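Long-range contacts in octopine dehydrogenase (Pecten maximus, PDB 3C7A), which makes D-octopine by NADH-dependent reductive condensation of L-arginine with pyruvate, and also runs this reaction in reverse: residues V5-G10 and I87-A92; A248-C253 and K273-W278. One frame throughout, in Å; residues are numbered along the deposited sequence.

Interaction 1 (V5-G10 and I87-A92). With NAD (nicotinamide-adenine-dinucleotide), chain B.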
loop_
_atom_site.group_PDB
_atom_site.type_symbol
_atom_site.label_atom_id
_atom_site.label_comp_id
_atom_site.label_asym_id
_atom_site.label_seq_id
_atom_site.Cartn_x
_atom_site.Cartn_y
_atom_site.Cartn_z
ATOM N N VAL A 5 -3.893 -21.329 -5.862
ATOM C CA VAL A 5 -3.442 -19.958 -5.554
ATOM C C VAL A 5 -2.322 -19.478 -6.496
ATOM O O VAL A 5 -1.330 -20.184 -6.698
ATOM C CB VAL A 5 -2.947 -19.849 -4.071
ATOM C CG1 VAL A 5 -2.533 -18.418 -3.722
ATOM C CG2 VAL A 5 -4.010 -20.346 -3.090
ATOM N N CYS A 6 -2.484 -18.277 -7.055
ATOM C CA CYS A 6 -1.446 -17.632 -7.880
ATOM C C CYS A 6 -0.851 -16.393 -7.194
ATOM O O CYS A 6 -1.582 -15.473 -6.812
ATOM C CB CYS A 6 -1.996 -17.265 -9.268
ATOM S SG CYS A 6 -0.838 -16.370 -10.373
ATOM N N VAL A 7 0.476 -16.383 -7.049
ATOM C CA VAL A 7 1.217 -15.255 -6.462
ATOM C C VAL A 7 1.926 -14.445 -7.560
ATOM O O VAL A 7 2.648 -15.014 -8.383
ATOM C CB VAL A 7 2.263 -15.738 -5.407
ATOM C CG1 VAL A 7 2.989 -14.556 -4.767
ATOM C CG2 VAL A 7 1.608 -16.606 -4.333
ATOM N N CYS A 8 1.721 -13.126 -7.561
ATOM C CA CYS A 8 2.314 -12.233 -8.567
ATOM C C CYS A 8 3.479 -11.405 -7.997
ATOM O O CYS A 8 3.289 -10.621 -7.060
ATOM C CB CYS A 8 1.243 -11.302 -9.164
ATOM S SG CYS A 8 -0.181 -12.118 -9.974
ATOM N N GLY A 9 4.676 -11.585 -8.564
ATOM C CA GLY A 9 5.878 -10.841 -8.142
ATOM C C GLY A 9 7.120 -11.686 -7.878
ATOM O O GLY A 9 7.072 -12.915 -7.974
ATOM N N GLY A 10 8.232 -11.030 -7.536
ATOM C CA GLY A 10 9.495 -11.734 -7.262
ATOM C C GLY A 10 10.488 -11.097 -6.294
ATOM O O GLY A 10 11.693 -11.357 -6.385
ATOM N N ILE A 87 -3.203 -13.073 -5.760
ATOM C CA ILE A 87 -2.625 -12.116 -4.796
ATOM C C ILE A 87 -1.428 -11.330 -5.361
ATOM O O ILE A 87 -0.446 -11.923 -5.811
ATOM C CB ILE A 87 -2.200 -12.821 -3.468
ATOM C CG1 ILE A 87 -3.358 -13.643 -2.882
ATOM C CG2 ILE A 87 -1.684 -11.798 -2.443
ATOM C CD1 ILE A 87 -2.938 -14.677 -1.838
ATOM N N LEU A 88 -1.515 -9.999 -5.306
ATOM C CA LEU A 88 -0.461 -9.104 -5.815
ATOM C C LEU A 88 0.401 -8.506 -4.692
ATOM O O LEU A 88 -0.107 -7.775 -3.835
ATOM C CB LEU A 88 -1.072 -7.970 -6.658
ATOM C CG LEU A 88 -1.666 -8.232 -8.050
ATOM C CD1 LEU A 88 -3.002 -8.972 -7.985
ATOM C CD2 LEU A 88 -1.836 -6.917 -8.797
ATOM N N THR A 89 1.699 -8.812 -4.712
ATOM C CA THR A 89 2.646 -8.314 -3.697
ATOM C C THR A 89 3.922 -7.693 -4.313
ATOM O O THR A 89 4.978 -8.332 -4.387
ATOM C CB THR A 89 2.960 -9.397 -2.604
ATOM O OG1 THR A 89 3.918 -8.891 -1.663
ATOM C CG2 THR A 89 3.480 -10.703 -3.221
ATOM N N VAL A 90 3.793 -6.435 -4.744
ATOM C CA VAL A 90 4.837 -5.689 -5.470
ATOM C C VAL A 90 4.689 -4.172 -5.247
ATOM O O VAL A 90 3.659 -3.730 -4.732
ATOM C CB VAL A 90 4.780 -5.954 -7.012
ATOM C CG1 VAL A 90 5.498 -7.238 -7.387
ATOM C CG2 VAL A 90 3.334 -5.946 -7.532
ATOM N N PRO A 91 5.716 -3.371 -5.627
ATOM C CA PRO A 91 5.543 -1.910 -5.694
ATOM C C PRO A 91 4.404 -1.495 -6.638
ATOM O O PRO A 91 4.151 -2.171 -7.639
ATOM C CB PRO A 91 6.890 -1.419 -6.237
ATOM C CG PRO A 91 7.858 -2.477 -5.853
ATOM C CD PRO A 91 7.096 -3.765 -5.969
ATOM N N ALA A 92 3.746 -0.382 -6.314
ATOM C CA ALA A 92 2.483 0.023 -6.950
ATOM C C ALA A 92 2.539 0.320 -8.452
ATOM O O ALA A 92 1.534 0.147 -9.149
ATOM C CB ALA A 92 1.866 1.203 -6.196
HETATM P PA NAD B . 10.708 -5.305 -3.574
HETATM O O1A NAD B . 11.484 -4.059 -3.764
HETATM O O2A NAD B . 11.540 -6.351 -2.936
HETATM O O5B NAD B . 10.131 -5.818 -4.994
HETATM C C5B NAD B . 10.968 -6.000 -6.122
HETATM C C4B NAD B . 10.208 -6.741 -7.221
HETATM O O4B NAD B . 9.357 -5.852 -7.926
HETATM C C3B NAD B . 11.127 -7.359 -8.269
HETATM O O3B NAD B . 11.463 -8.694 -7.969
HETATM C C2B NAD B . 10.333 -7.255 -9.557
HETATM O O2B NAD B . 9.565 -8.416 -9.786
HETATM C C1B NAD B . 9.411 -6.068 -9.327
HETATM N N9A NAD B . 9.985 -4.899 -10.026
HETATM C C8A NAD B . 10.897 -4.011 -9.507
HETATM N N7A NAD B . 11.195 -3.089 -10.449
HETATM C C5A NAD B . 10.489 -3.372 -11.566
HETATM C C6A NAD B . 10.423 -2.747 -12.808
HETATM N N6A NAD B . 11.335 -1.829 -13.126
HETATM N N1A NAD B . 9.594 -3.267 -13.789
HETATM C C2A NAD B . 8.838 -4.398 -13.529
HETATM N N3A NAD B . 8.913 -5.012 -12.290
HETATM C C4A NAD B . 9.724 -4.508 -11.319
HETATM O O3 NAD B . 9.385 -4.968 -2.701
HETATM P PN NAD B . 9.023 -5.728 -1.322
HETATM O O1N NAD B . 10.146 -5.536 -0.377
HETATM O O2N NAD B . 8.559 -7.100 -1.635
HETATM O O5D NAD B . 7.776 -4.891 -0.730
HETATM C C5D NAD B . 6.560 -4.708 -1.429
HETATM C C4D NAD B . 5.791 -3.525 -0.834
HETATM O O4D NAD B . 5.600 -3.688 0.565
HETATM C C3D NAD B . 6.532 -2.209 -1.039
HETATM O O3D NAD B . 5.629 -1.236 -1.511
HETATM C C2D NAD B . 7.053 -1.848 0.342
HETATM O O2D NAD B . 7.064 -0.454 0.545
HETATM C C1D NAD B . 6.083 -2.560 1.281
HETATM N N1N NAD B . 6.689 -2.947 2.579
HETATM C C2N NAD B . 7.844 -3.693 2.644
HETATM C C3N NAD B . 8.393 -4.049 3.881
HETATM C C7N NAD B . 9.506 -5.064 3.950
HETATM O O7N NAD B . 10.081 -5.326 5.123
HETATM N N7N NAD B . 9.928 -5.725 2.776
HETATM C C4N NAD B . 7.754 -3.639 5.055
HETATM C C5N NAD B . 6.582 -2.887 4.983
HETATM C C6N NAD B . 6.061 -2.551 3.734
#
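Ile87 and Cys8 anchor the pairing of two parallel strands. Ile87 bonds through both its backbone groups to the other strand: its N donates to Cys6 O (3.1 Å), and its O accepts from Cys8 N (3.0 Å). Beyond them the pairing slackens into a weak bond from Thr89 N to Cys8 O at 3.4 Å, where the strands give way to loops. On one face of the sheet Val5 CG1 meets Ile87 CD1 at 4.2 Å, while farther along Val7 CG1, anti to its own backbone N (chi1 -178°), reaches Thr89 CG2. On the opposite face Cys8 CB lies against Leu88 CG. Beta-branched Val5, Val7 and Ile87 suit buried strand positions, and helix 12-21 covers the first face, with Leu17 touching both Val7 and Ile87. This is the centre of a Rossmann-type dinucleotide-binding fold, in which the strand 3-8 runs into a glycine-rich turn and then helix 12-21. Gly9 opens that turn with a phi of 131°, a value easy for a residue lacking a side chain, and its bare CA receives Val90 CG1 at 3.7 Å. Both strand ends lead to the cofactor. Gly10 C approaches NAD O3B on the adenosine ribose to 3.1 Å, and Pro91 CD comes within 3.6 Å of NAD O4B on the same sugar. Farther out, Thr89 OG1 bonds weakly to Leu115 O, and His95 of helix 95-102 touches Leu88 and Val90.

Interaction 2 (A248-C253 and K273-W278)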
loop_
_atom_site.group_PDB
_atom_site.type_symbol
_atom_site.label_atom_id
_atom_site.label_comp_id
_atom_site.label_asym_id
_atom_site.label_seq_id
_atom_site.Cartn_x
_atom_site.Cartn_y
_atom_site.Cartn_z
ATOM N N ALA A 248 -3.230 19.688 11.424
ATOM C CA ALA A 248 -4.074 20.369 10.438
ATOM C C ALA A 248 -4.466 19.469 9.261
ATOM O O ALA A 248 -5.596 19.545 8.769
ATOM C CB ALA A 248 -3.392 21.637 9.939
ATOM N N CYS A 249 -3.533 18.629 8.816
ATOM C CA CYS A 249 -3.782 17.684 7.722
ATOM C C CYS A 249 -4.719 16.545 8.145
ATOM O O CYS A 249 -5.498 16.040 7.332
ATOM C CB CYS A 249 -2.465 17.124 7.172
ATOM S SG CYS A 249 -1.480 18.294 6.180
ATOM N N SER A 250 -4.633 16.151 9.417
ATOM C CA SER A 250 -5.514 15.133 10.000
ATOM C C SER A 250 -6.958 15.626 10.149
ATOM O O SER A 250 -7.906 14.861 9.941
ATOM C CB SER A 250 -4.972 14.669 11.357
ATOM O OG SER A 250 -5.837 13.722 11.966
ATOM N N ASN A 251 -7.117 16.898 10.519
ATOM C CA ASN A 251 -8.435 17.528 10.623
ATOM C C ASN A 251 -9.158 17.609 9.273
ATOM O O ASN A 251 -10.385 17.487 9.210
ATOM C CB ASN A 251 -8.325 18.924 11.255
ATOM C CG ASN A 251 -8.130 18.881 12.771
ATOM O OD1 ASN A 251 -8.316 17.845 13.415
ATOM N ND2 ASN A 251 -7.762 20.020 13.346
ATOM N N GLU A 252 -8.389 17.809 8.203
ATOM C CA GLU A 252 -8.930 17.847 6.840
ATOM C C GLU A 252 -9.456 16.483 6.367
ATOM O O GLU A 252 -10.412 16.421 5.589
ATOM C CB GLU A 252 -7.898 18.422 5.857
ATOM C CG GLU A 252 -7.768 19.951 5.926
ATOM C CD GLU A 252 -6.581 20.514 5.146
ATOM O OE1 GLU A 252 -5.915 19.765 4.401
ATOM O OE2 GLU A 252 -6.314 21.728 5.281
ATOM N N CYS A 253 -8.840 15.401 6.847
ATOM C CA CYS A 253 -9.314 14.036 6.578
ATOM C C CYS A 253 -10.715 13.787 7.161
ATOM O O CYS A 253 -11.535 13.096 6.549
ATOM C CB CYS A 253 -8.321 12.994 7.116
ATOM S SG CYS A 253 -6.807 12.751 6.124
ATOM N N LYS A 273 -10.520 8.236 12.289
ATOM C CA LYS A 273 -10.053 8.863 13.555
ATOM C C LYS A 273 -8.850 9.874 13.569
ATOM O O LYS A 273 -8.076 9.929 12.647
ATOM C CB LYS A 273 -9.888 7.831 14.653
ATOM C CG LYS A 273 -8.799 6.809 14.454
ATOM C CD LYS A 273 -8.860 5.677 15.516
ATOM C CE LYS A 273 -9.670 4.516 15.112
ATOM N NZ LYS A 273 -9.587 3.328 15.915
ATOM N N ASP A 274 -8.728 10.665 14.639
ATOM C CA ASP A 274 -7.574 11.560 14.797
ATOM C C ASP A 274 -6.269 10.759 14.854
ATOM O O ASP A 274 -6.240 9.648 15.397
ATOM C CB ASP A 274 -7.701 12.390 16.085
ATOM C CG ASP A 274 -8.954 13.256 16.119
ATOM O OD1 ASP A 274 -9.064 14.196 15.304
ATOM O OD2 ASP A 274 -9.822 13.010 16.983
ATOM N N ILE A 275 -5.197 11.330 14.306
ATOM C CA ILE A 275 -3.872 10.693 14.321
ATOM C C ILE A 275 -3.277 10.582 15.740
ATOM O O ILE A 275 -2.546 9.633 16.036
ATOM C CB ILE A 275 -2.877 11.370 13.312
ATOM C CG1 ILE A 275 -1.615 10.515 13.119
ATOM C CG2 ILE A 275 -2.555 12.822 13.718
ATOM C CD1 ILE A 275 -0.833 10.813 11.844
ATOM N N TYR A 276 -3.609 11.541 16.607
ATOM C CA TYR A 276 -3.189 11.516 18.015
ATOM C C TYR A 276 -3.829 10.346 18.771
ATOM O O TYR A 276 -3.181 9.713 19.609
ATOM C CB TYR A 276 -3.511 12.857 18.695
ATOM C CG TYR A 276 -3.237 12.916 20.192
ATOM C CD1 TYR A 276 -1.933 12.997 20.685
ATOM C CD2 TYR A 276 -4.288 12.914 21.111
ATOM C CE1 TYR A 276 -1.681 13.060 22.059
ATOM C CE2 TYR A 276 -4.048 12.977 22.485
ATOM C CZ TYR A 276 -2.743 13.051 22.951
ATOM O OH TYR A 276 -2.505 13.113 24.307
ATOM N N GLN A 277 -5.096 10.068 18.461
ATOM C CA GLN A 277 -5.821 8.923 19.021
ATOM C C GLN A 277 -5.204 7.594 18.570
ATOM O O GLN A 277 -5.127 6.644 19.354
ATOM C CB GLN A 277 -7.305 8.985 18.632
ATOM C CG GLN A 277 -8.202 7.991 19.372
ATOM C CD GLN A 277 -9.641 7.985 18.868
ATOM O OE1 GLN A 277 -10.211 9.032 18.557
ATOM N NE2 GLN A 277 -10.237 6.799 18.799
ATOM N N TRP A 278 -4.760 7.546 17.312
ATOM C CA TRP A 278 -4.129 6.354 16.732
ATOM C C TRP A 278 -2.805 5.986 17.414
ATOM O O TRP A 278 -2.552 4.811 17.683
ATOM C CB TRP A 278 -3.926 6.531 15.218
ATOM C CG TRP A 278 -3.302 5.337 14.537
ATOM C CD1 TRP A 278 -3.941 4.202 14.125
ATOM C CD2 TRP A 278 -1.919 5.164 14.192
ATOM N NE1 TRP A 278 -3.045 3.334 13.548
ATOM C CE2 TRP A 278 -1.797 3.900 13.575
ATOM C CE3 TRP A 278 -0.772 5.956 14.344
ATOM C CZ2 TRP A 278 -0.572 3.405 13.110
ATOM C CZ3 TRP A 278 0.447 5.465 13.881
ATOM C CH2 TRP A 278 0.535 4.200 13.272
HETATM O O HOH W 1 -7.110 15.492 14.081
#
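Ser250 meets Ile275 where the helix 275-282 begins, and its small side chain allows a close approach while still offering a polar group. With OG anti to the backbone N (chi1 178°), the hydroxyl reaches across to accept a weak hydrogen bond from Ile275 N, 3.4 Å away and somewhat bent at 154°. The same OG donates to a water at 3.0 Å, so it takes from the helix start and gives to the water. Beneath the polar pair, Ile275 CG2 packs on Ser250 CB at 3.9 Å, a buried methyl branch, while the Ile275 side chain also touches Tyr208. Next in sequence, Asn251 has a CB directed away from the other segment, but its amide end comes back toward Asp274. Asn251 OD1 and Asp274 OD1 are both acceptors, 4.2 Å apart, and the water joins them by donating to Asn251 OD1 at 2.7 Å and to Asp274 OD1 at 2.6 Å. The amide and carboxylate planes stand 79° apart. Here, within the alpha-helical domain of the opine dehydrogenases, the long helix 240-263 meets the start of a shorter one. Asp274 holds the N-cap position, yet its carboxylate makes no capping bond and serves the water instead. An acid there would also probably be favoured by the helix dipole. Glu252 faces another neighbour, gripping Ser350 N and Asn351 ND2 at the start of helix 349-362, while Cys253 rests on Phe210. On the other segment, Lys273 O bonds to Tyr208 OH.

In the fold
Interaction 1 lies in the nucleotide-binding fold and interaction 2 in the helical domain, on opposite sides of the chain's centre. Their centres are 31 Å apart and their nearest atoms about 19 Å, so they do not touch, and they follow one another in series along the chain. Interaction 1 contacts NAD directly through Gly10 and Pro91, and the side chain of its Thr89 is about 8 Å from that of Cys148, which binds NAD. Interaction 2 contacts no ligand but lies near the substrate residues: the side chain of Lys273 is about 4 Å from that of Met206, which binds L-arginine, and that of Ile275 about 10 Å from that of the active-site His212, which binds pyruvate.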